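Local coordinates for protein beta-lactamase OXA-2 (Salmonella typhimurium, PDB 1K38) that hydrolyses beta-lactam antibiotics, oxacillin among them, as a class D serine beta-lactamase and so confers drug resistance, at residues T22-A26 against A147-I151; F60-A64 against K115-L120; D63-V67 against F107-I111; F212-I216 against R228-V232. All blocks are in the same frame, centred on the assembly; numbering follows the deposited sequence.

Two of the four contacts pack the central beta-sheet and two lie in the helical part of the fold. Interactions 1 and 4 are buried and apolar where their segments meet, with one aromatic face used in interaction 4. They use neighbouring strands, 21-27 and 208-217, whose main chains are hydrogen-bonded together, but bring helices to opposite faces of the sheet. Interactions 2 and 3 are partly buried and use the end of helix 56-64, with Ala64 touching in each: the first stacks two rings and adds a hydrogen bond, the second sets alanines and a valine against a phenylalanine, an isoleucine and an exposed glutamate. Interaction 4 differs, since its arginine reaches what is probably the substrate site.

Interaction 1 of 4, residues T22-A26 against A147-I151; sequences TIVVA and AQEQI
Val24 packs on Ala147, Gln148 and Ile151 at the start of helix 147-158, a helix laid on one face of the central sheet in the alpha/beta fold that class D beta-lactamases share with penicillin-binding transpeptidases. The short axes of strand 22-26 and helix 147-151 approach to 8.4 Å, with their directions 26° from parallel, so the strand stays beside the helix from Thr22 to Ala26; being extended, it turns every second residue onto the helix.

The apolar contacts centre on the two branches of Val24. With CG1 trans to the backbone N (chi1 178°), that methyl is directed at Ile151 and meets its CG1 at 3.7 Å. The other methyl, CG2, enters the gap between two consecutive helical residues, 3.8 Å from Gln148 CG and 4.0 Å from Ala147 CB. Further along the strand, Ala26 CB touches the CG2 branch of Ile151 at 4.1 Å. In the other direction Thr22 contributes its methyl to the side of Ala147.

Polar groups bond away from the interface. Thr22 OG1 turns to the carbonyl oxygens of Phe38 and Asp39. Gln148 uses its aliphatic part against Val24, its extended chain carrying NE2 out to Ser43 OG. The main chain of the strand is engaged by its sheet neighbours, Val24 pairing with Ala213, whose side chain also meets Ile151. No hydrogen bond joins the two segments; the nearest the helix comes to the strand's peptide oxygens is the methyl Ile151 CD1, 3.7 Å from Val24 O.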
# COMPACT_ATOMS: atom_id res chain seq x y z
N THR A 22 23.34 14.79 -3.04
CA THR A 22 23.69 13.51 -3.64
C THR A 22 22.43 12.67 -3.83
O THR A 22 21.40 12.93 -3.22
CB THR A 22 24.65 12.72 -2.71
OG1 THR A 22 25.05 11.50 -3.35
CG2 THR A 22 23.95 12.37 -1.39
N ILE A 23 22.52 11.69 -4.72
CA ILE A 23 21.41 10.77 -4.93
C ILE A 23 21.96 9.45 -5.44
O ILE A 23 22.89 9.41 -6.24
CB ILE A 23 20.34 11.30 -5.93
CG1 ILE A 23 19.15 10.34 -5.94
CG2 ILE A 23 20.93 11.42 -7.34
CD1 ILE A 23 17.98 10.81 -6.79
N VAL A 24 21.40 8.37 -4.90
CA VAL A 24 21.76 7.02 -5.29
C VAL A 24 20.47 6.40 -5.79
O VAL A 24 19.43 6.54 -5.14
CB VAL A 24 22.27 6.18 -4.10
CG1 VAL A 24 22.57 4.75 -4.56
CG2 VAL A 24 23.50 6.82 -3.50
N VAL A 25 20.53 5.74 -6.93
CA VAL A 25 19.36 5.09 -7.50
C VAL A 25 19.74 3.65 -7.84
O VAL A 25 20.71 3.41 -8.56
CB VAL A 25 18.89 5.80 -8.79
CG1 VAL A 25 17.77 5.00 -9.44
CG2 VAL A 25 18.41 7.21 -8.47
N ALA A 26 18.99 2.70 -7.29
CA ALA A 26 19.25 1.29 -7.57
C ALA A 26 18.03 0.76 -8.30
O ALA A 26 16.98 0.56 -7.71
CB ALA A 26 19.47 0.53 -6.27
N ALA A 147 23.59 7.86 2.25
CA ALA A 147 22.58 7.58 1.23
C ALA A 147 22.72 6.14 0.74
O ALA A 147 21.72 5.47 0.50
CB ALA A 147 22.74 8.56 0.06
N GLN A 148 23.95 5.66 0.60
CA GLN A 148 24.14 4.29 0.15
C GLN A 148 23.65 3.30 1.19
O GLN A 148 23.09 2.26 0.85
CB GLN A 148 25.61 4.04 -0.21
CG GLN A 148 25.99 4.64 -1.56
CD GLN A 148 27.26 4.03 -2.15
OE1 GLN A 148 27.50 2.83 -2.03
NE2 GLN A 148 28.06 4.86 -2.81
N GLU A 149 23.83 3.63 2.46
CA GLU A 149 23.37 2.77 3.54
C GLU A 149 21.84 2.75 3.61
O GLU A 149 21.24 1.74 3.97
CB GLU A 149 23.98 3.21 4.87
CG GLU A 149 25.48 2.98 4.93
CD GLU A 149 26.09 3.41 6.25
OE1 GLU A 149 25.80 4.53 6.70
OE2 GLU A 149 26.88 2.62 6.82
N GLN A 150 21.21 3.87 3.26
CA GLN A 150 19.75 3.93 3.26
C GLN A 150 19.23 2.98 2.19
O GLN A 150 18.24 2.28 2.40
CB GLN A 150 19.26 5.36 2.95
CG GLN A 150 19.53 6.37 4.07
CD GLN A 150 18.30 6.67 4.91
OE1 GLN A 150 17.41 5.83 5.07
NE2 GLN A 150 18.25 7.88 5.47
N ILE A 151 19.90 2.96 1.04
CA ILE A 151 19.49 2.07 -0.05
C ILE A 151 19.56 0.62 0.41
O ILE A 151 18.62 -0.14 0.23
CB ILE A 151 20.40 2.25 -1.30
CG1 ILE A 151 20.19 3.64 -1.91
CG2 ILE A 151 20.10 1.15 -2.31
CD1 ILE A 151 18.87 3.82 -2.63

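Interaction 2 of 4, residues F60-A64 against K115-L120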
# COMPACT_ATOMS: atom_id res chain seq x y z
N PHE A 60 10.81 -0.85 15.32
CA PHE A 60 11.24 -0.97 16.72
C PHE A 60 10.03 -0.89 17.64
O PHE A 60 9.86 -1.71 18.55
CB PHE A 60 12.18 0.18 17.13
CG PHE A 60 13.52 0.18 16.44
CD1 PHE A 60 13.80 -0.67 15.37
CD2 PHE A 60 14.50 1.08 16.85
CE1 PHE A 60 15.04 -0.63 14.73
CE2 PHE A 60 15.74 1.14 16.21
CZ PHE A 60 16.01 0.28 15.15
N ALA A 61 9.19 0.12 17.42
CA ALA A 61 8.00 0.36 18.23
C ALA A 61 6.99 -0.77 18.17
O ALA A 61 6.41 -1.15 19.19
CB ALA A 61 7.34 1.68 17.80
N LEU A 62 6.76 -1.32 16.98
CA LEU A 62 5.81 -2.42 16.84
C LEU A 62 6.37 -3.67 17.53
O LEU A 62 5.64 -4.39 18.22
CB LEU A 62 5.56 -2.73 15.36
CG LEU A 62 4.71 -1.71 14.59
CD1 LEU A 62 4.95 -1.88 13.10
CD2 LEU A 62 3.24 -1.90 14.93
N ASP A 63 7.67 -3.90 17.36
CA ASP A 63 8.32 -5.06 17.95
C ASP A 63 8.33 -4.98 19.47
O ASP A 63 8.15 -5.99 20.15
CB ASP A 63 9.75 -5.19 17.43
CG ASP A 63 10.41 -6.49 17.85
OD1 ASP A 63 11.03 -6.53 18.93
OD2 ASP A 63 10.29 -7.48 17.09
N ALA A 64 8.53 -3.78 20.00
CA ALA A 64 8.57 -3.57 21.45
C ALA A 64 7.19 -3.44 22.08
O ALA A 64 7.05 -3.42 23.30
CB ALA A 64 9.40 -2.34 21.77
N LYS A 115 17.62 -0.92 24.62
CA LYS A 115 16.94 -1.67 23.58
C LYS A 115 17.14 -1.00 22.22
O LYS A 115 17.29 -1.69 21.21
CB LYS A 115 15.45 -1.78 23.90
CG LYS A 115 14.74 -2.88 23.13
CD LYS A 115 13.33 -3.13 23.64
CE LYS A 115 12.70 -4.32 22.95
NZ LYS A 115 11.32 -4.62 23.43
N ALA A 116 17.16 0.33 22.20
CA ALA A 116 17.35 1.06 20.95
C ALA A 116 18.71 0.70 20.35
O ALA A 116 18.83 0.55 19.13
CB ALA A 116 17.27 2.55 21.20
N ARG A 117 19.72 0.56 21.20
CA ARG A 117 21.05 0.20 20.74
C ARG A 117 21.04 -1.20 20.15
O ARG A 117 21.64 -1.44 19.10
CB ARG A 117 22.06 0.27 21.89
CG ARG A 117 22.33 1.68 22.39
CD ARG A 117 23.27 1.69 23.59
NE ARG A 117 23.51 3.05 24.06
CZ ARG A 117 24.27 3.94 23.43
NH1 ARG A 117 24.87 3.62 22.30
NH2 ARG A 117 24.43 5.16 23.94
N ARG A 118 20.36 -2.13 20.82
CA ARG A 118 20.28 -3.50 20.33
C ARG A 118 19.56 -3.57 18.99
O ARG A 118 20.00 -4.29 18.09
CB ARG A 118 19.58 -4.40 21.35
CG ARG A 118 20.43 -4.74 22.56
CD ARG A 118 19.83 -5.90 23.35
NE ARG A 118 18.57 -5.54 24.01
CZ ARG A 118 18.47 -4.70 25.03
NH1 ARG A 118 19.56 -4.12 25.52
NH2 ARG A 118 17.29 -4.44 25.56
N TYR A 119 18.47 -2.83 18.85
CA TYR A 119 17.71 -2.82 17.60
C TYR A 119 18.57 -2.26 16.46
O TYR A 119 18.62 -2.84 15.37
CB TYR A 119 16.45 -1.96 17.72
CG TYR A 119 15.27 -2.63 18.38
CD1 TYR A 119 14.86 -3.91 17.99
CD2 TYR A 119 14.52 -1.97 19.35
CE1 TYR A 119 13.73 -4.50 18.55
CE2 TYR A 119 13.39 -2.55 19.91
CZ TYR A 119 13.00 -3.81 19.50
OH TYR A 119 11.87 -4.37 20.05
N LEU A 120 19.23 -1.14 16.72
CA LEU A 120 20.07 -0.52 15.70
C LEU A 120 21.20 -1.45 15.27
O LEU A 120 21.54 -1.52 14.09
CB LEU A 120 20.65 0.80 16.22
CG LEU A 120 19.67 1.98 16.29
CD1 LEU A 120 20.26 3.11 17.13
CD2 LEU A 120 19.36 2.45 14.88
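Tyr119 meets helix 56-64 along its whole length, beginning with CB, which stands over the centre of the Phe60 ring, 3.4 Å from its centroid and nearly on the normal, a close CH-pi contact. A chi1 of -81° sets Tyr119 CG opposite its carbonyl carbon, which lays the ring across toward helix 56-64. CG and CD2 each lie near Phe60 CG, and the two rings form an offset stack with centroids 4.7 Å apart and planes inclined by 20°. The two side chains run antiparallel and overlap only in part, which also puts Phe60 CA over the face of the tyrosine, 4.3 Å from its centroid. Further out, CE2 passes Phe60 CB and the carbonyl oxygen of Phe60, while CE1 and CZ both come to 3.4 Å from Asp63 OD1.

This packing joins two elements of the helical part of the class D beta-lactamase fold, helices 56-64 and 113-122, whose short segments cross at 116°. Helix 101-111 lies against both, with Ile111 touching Phe60 and Tyr119 alike.

At the far end, Tyr119 OH donates a 2.6 Å hydrogen bond to Asp63 OD1, three residues, about one helical turn, after Phe60. The hydroxyl meets the anti side of this oxygen, slightly out of the carboxylate plane, and the carboxylate stands almost perpendicular to the ring. Ala64 CB sits at the ring edge, 3.6 Å from Tyr119 OH. Beside the hydroxyl, the extended chain of Lys115 brings NZ to 3.4 Å from Ala64 CB but leaves it 4.9 Å from Asp63 OD1, not in contact, though the opposite charges may favour each other.

Interaction 3 of 4, residues D63-V67 against F107-I111; sequences DAGAV and FAKEI
The Schellman motif that closes helix 56-64 is packed against helix 101-111, with Ala64 and Ala66 facing Ile111, Glu110 and Phe107. Gly65 makes the turn as the C-prime residue: its positive phi of 80° lets the chain fold back, so that Gly65 N meets Leu62 O and Ala66 N meets Ala61 O. Ala64, before the turn, lies at one end of the contact, its CB 4.1 Å from Ile111 CG1, and Ala66 is swung directly onto the neighbouring helix.

Ala66 CB fits between two residues one helical turn apart, 3.8 Å from Phe107 CD1 and 3.8 Å from Glu110 CD. Next along the chain, Val67 brings its branching carbon to the outer end of the phenylalanine, with CB 3.8 Å from Phe107 CZ. The ring is further hemmed in by edge-to-face pairs with Tyr104 and Phe74, which places this corner in the aromatic packing of the helical region; the Phe107 side chain is about 11 Å from that of Lys189 in the substrate site inferred by similarity.

Glu110 reaches over the turn from the exposed side. Its CG is trans to the backbone N (chi1 172°) and the chain stays extended, carrying the carboxylate alongside the main chain, where OE1 approaches Ala66 CA at 3.5 Å. The same oxygen is 3.6 Å from Gly65 O; a carboxylate and a carbonyl oxygen would both be acceptors, and no hydrogen bond joins the segments. What holds them together is therefore shape: the methyls of the turn and Val67 fitted against a ring and an isoleucine of the helix, with the carboxylate of Glu110 on the exposed side.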
# COMPACT_ATOMS: atom_id res chain seq x y z
N ASP A 63 7.67 -3.90 17.36
CA ASP A 63 8.32 -5.06 17.95
C ASP A 63 8.33 -4.98 19.47
O ASP A 63 8.15 -5.99 20.15
CB ASP A 63 9.75 -5.19 17.43
CG ASP A 63 10.41 -6.49 17.85
OD1 ASP A 63 11.03 -6.53 18.93
OD2 ASP A 63 10.29 -7.48 17.09
N ALA A 64 8.53 -3.78 20.00
CA ALA A 64 8.57 -3.57 21.45
C ALA A 64 7.19 -3.44 22.08
O ALA A 64 7.05 -3.42 23.30
CB ALA A 64 9.40 -2.34 21.77
N GLY A 65 6.17 -3.34 21.24
CA GLY A 65 4.81 -3.21 21.74
C GLY A 65 4.48 -1.79 22.17
O GLY A 65 3.51 -1.58 22.91
N ALA A 66 5.27 -0.82 21.72
CA ALA A 66 5.03 0.58 22.04
C ALA A 66 3.79 1.05 21.29
O ALA A 66 3.13 2.00 21.69
CB ALA A 66 6.24 1.44 21.66
N VAL A 67 3.50 0.37 20.18
CA VAL A 67 2.32 0.66 19.38
C VAL A 67 1.79 -0.70 18.92
O VAL A 67 2.55 -1.56 18.49
CB VAL A 67 2.64 1.57 18.16
CG1 VAL A 67 3.75 0.95 17.31
CG2 VAL A 67 1.38 1.79 17.34
N PHE A 107 7.52 6.62 21.68
CA PHE A 107 8.03 5.27 21.44
C PHE A 107 9.44 5.13 21.98
O PHE A 107 9.78 4.14 22.62
CB PHE A 107 8.06 4.94 19.94
CG PHE A 107 6.72 4.98 19.26
CD1 PHE A 107 5.54 4.83 19.98
CD2 PHE A 107 6.64 5.12 17.88
CE1 PHE A 107 4.30 4.82 19.34
CE2 PHE A 107 5.41 5.11 17.22
CZ PHE A 107 4.24 4.96 17.95
N ALA A 108 10.28 6.13 21.70
CA ALA A 108 11.66 6.12 22.14
C ALA A 108 11.77 5.99 23.66
O ALA A 108 12.60 5.23 24.17
CB ALA A 108 12.37 7.39 21.67
N LYS A 109 10.92 6.72 24.37
CA LYS A 109 10.92 6.67 25.83
C LYS A 109 10.57 5.27 26.33
O LYS A 109 11.22 4.75 27.23
CB LYS A 109 9.92 7.69 26.38
CG LYS A 109 9.89 7.78 27.90
CD LYS A 109 8.88 8.81 28.37
CE LYS A 109 8.83 8.88 29.89
NZ LYS A 109 10.15 9.26 30.47
N GLU A 110 9.55 4.67 25.72
CA GLU A 110 9.14 3.33 26.12
C GLU A 110 10.15 2.26 25.73
O GLU A 110 10.37 1.29 26.47
CB GLU A 110 7.77 2.99 25.51
CG GLU A 110 7.34 1.55 25.73
CD GLU A 110 5.86 1.33 25.48
OE1 GLU A 110 5.43 0.16 25.45
OE2 GLU A 110 5.13 2.33 25.33
N ILE A 111 10.78 2.42 24.58
CA ILE A 111 11.77 1.46 24.11
C ILE A 111 13.03 1.50 24.98
O ILE A 111 13.55 0.46 25.38
CB ILE A 111 12.14 1.73 22.64
CG1 ILE A 111 10.92 1.47 21.75
CG2 ILE A 111 13.31 0.85 22.21
CD1 ILE A 111 11.13 1.81 20.29

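Interaction 4 of 4, residues F212-I216 against R228-V232; sequences FALNI and REAIV. With FMT (formic acid), chain C.
Arg228 NH1 is held by two acceptors, O1 of a bound formic acid and the carbonyl oxygen of Gly191. The bond from Arg228 NH1 to formic acid O1 is short, 2.6 Å, and fairly straight at 159°; Arg228 NH2 adds a weak one to the same oxygen, at 3.2 Å. The formic acid lies at the edge of the guanidinium, and Ser99 OG and Thr190 OG1 bind it too. Arg228 NE goes to Leu225 O, which should restrict rotation of the group.

The aliphatic root of the arginine serves the other side of the contact: CG lies 4.0 Å from Ile216 CD1, after which a bend at chi3 (-59°) takes the guanidinium off toward Thr190. Gly191 and Thr190 belong to the Lys-Thr-Gly substrate site assigned by similarity. The formic acid is probably from the crystallisation liquor, and its place beside that segment is consistent with the spot where a substrate carboxylate would bind, as in related beta-lactamases.

Helix 226-238 here covers the face of the sheet opposite to helix 147-158, running obliquely across strand 208-217. Leu214 stands at the middle, its CD1 fitted between Ile231 CG2 at 3.6 Å and Val232 CG2 at 3.7 Å, while CD2 turns back to the main chain of Arg228. The second methyl of Val232, CG1, sits over the face of Phe212, 3.8 Å from the ring centroid and 17° off the normal. Trp199 from the adjacent strand touches both Phe212 and Val232.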
# COMPACT_ATOMS: atom_id res chain seq x y z
N PHE A 212 15.69 4.73 -4.28
CA PHE A 212 16.38 6.01 -4.32
C PHE A 212 16.64 6.55 -2.93
O PHE A 212 15.91 6.26 -1.97
CB PHE A 212 15.59 7.06 -5.11
CG PHE A 212 14.26 7.41 -4.51
CD1 PHE A 212 13.11 6.73 -4.90
CD2 PHE A 212 14.16 8.40 -3.54
CE1 PHE A 212 11.87 7.05 -4.34
CE2 PHE A 212 12.92 8.72 -2.97
CZ PHE A 212 11.78 8.04 -3.37
N ALA A 213 17.71 7.32 -2.81
CA ALA A 213 18.07 7.95 -1.56
C ALA A 213 18.79 9.23 -1.92
O ALA A 213 19.89 9.21 -2.48
CB ALA A 213 18.98 7.03 -0.73
N LEU A 214 18.15 10.35 -1.61
CA LEU A 214 18.71 11.66 -1.89
C LEU A 214 18.79 12.52 -0.65
O LEU A 214 17.93 12.42 0.23
CB LEU A 214 17.85 12.42 -2.92
CG LEU A 214 18.07 13.94 -3.08
CD1 LEU A 214 17.75 14.36 -4.49
CD2 LEU A 214 17.21 14.73 -2.08
N ASN A 215 19.84 13.31 -0.55
CA ASN A 215 19.92 14.28 0.53
C ASN A 215 20.54 15.53 -0.06
O ASN A 215 21.32 15.46 -1.01
CB ASN A 215 20.66 13.77 1.81
CG ASN A 215 22.13 13.48 1.60
OD1 ASN A 215 22.92 14.36 1.23
ND2 ASN A 215 22.52 12.25 1.90
N ILE A 216 20.11 16.67 0.46
CA ILE A 216 20.60 17.96 -0.00
C ILE A 216 20.74 18.91 1.17
O ILE A 216 20.08 18.75 2.19
CB ILE A 216 19.61 18.64 -0.99
CG1 ILE A 216 18.21 18.72 -0.38
CG2 ILE A 216 19.60 17.90 -2.32
CD1 ILE A 216 17.24 19.57 -1.17
N ARG A 228 13.53 18.36 -2.52
CA ARG A 228 13.78 16.95 -2.28
C ARG A 228 13.01 16.09 -3.28
O ARG A 228 13.60 15.31 -4.02
CB ARG A 228 13.38 16.59 -0.85
CG ARG A 228 14.21 17.31 0.21
CD ARG A 228 13.69 17.05 1.61
NE ARG A 228 12.30 17.47 1.75
CZ ARG A 228 11.59 17.35 2.87
NH1 ARG A 228 12.14 16.83 3.96
NH2 ARG A 228 10.33 17.76 2.90
N GLU A 229 11.69 16.26 -3.31
CA GLU A 229 10.88 15.50 -4.25
C GLU A 229 11.06 15.97 -5.70
O GLU A 229 11.02 15.15 -6.63
CB GLU A 229 9.39 15.59 -3.88
CG GLU A 229 8.99 14.67 -2.73
CD GLU A 229 7.49 14.45 -2.66
OE1 GLU A 229 6.85 14.30 -3.73
OE2 GLU A 229 6.94 14.40 -1.54
N ALA A 230 11.27 17.26 -5.90
CA ALA A 230 11.43 17.78 -7.26
C ALA A 230 12.60 17.14 -7.98
O ALA A 230 12.48 16.71 -9.13
CB ALA A 230 11.59 19.30 -7.23
N ILE A 231 13.75 17.07 -7.32
CA ILE A 231 14.94 16.49 -7.93
C ILE A 231 14.77 14.99 -8.17
O ILE A 231 15.04 14.49 -9.26
CB ILE A 231 16.19 16.75 -7.06
CG1 ILE A 231 16.43 18.26 -6.97
CG2 ILE A 231 17.41 16.05 -7.65
CD1 ILE A 231 17.45 18.68 -5.93
N VAL A 232 14.32 14.26 -7.15
CA VAL A 232 14.14 12.82 -7.31
C VAL A 232 13.13 12.48 -8.40
O VAL A 232 13.38 11.61 -9.23
CB VAL A 232 13.67 12.16 -5.99
CG1 VAL A 232 13.39 10.68 -6.23
CG2 VAL A 232 14.74 12.33 -4.92
C FMT C . 10.61 16.15 7.16
O1 FMT C . 10.57 17.15 6.02
O2 FMT C . 9.51 15.08 7.01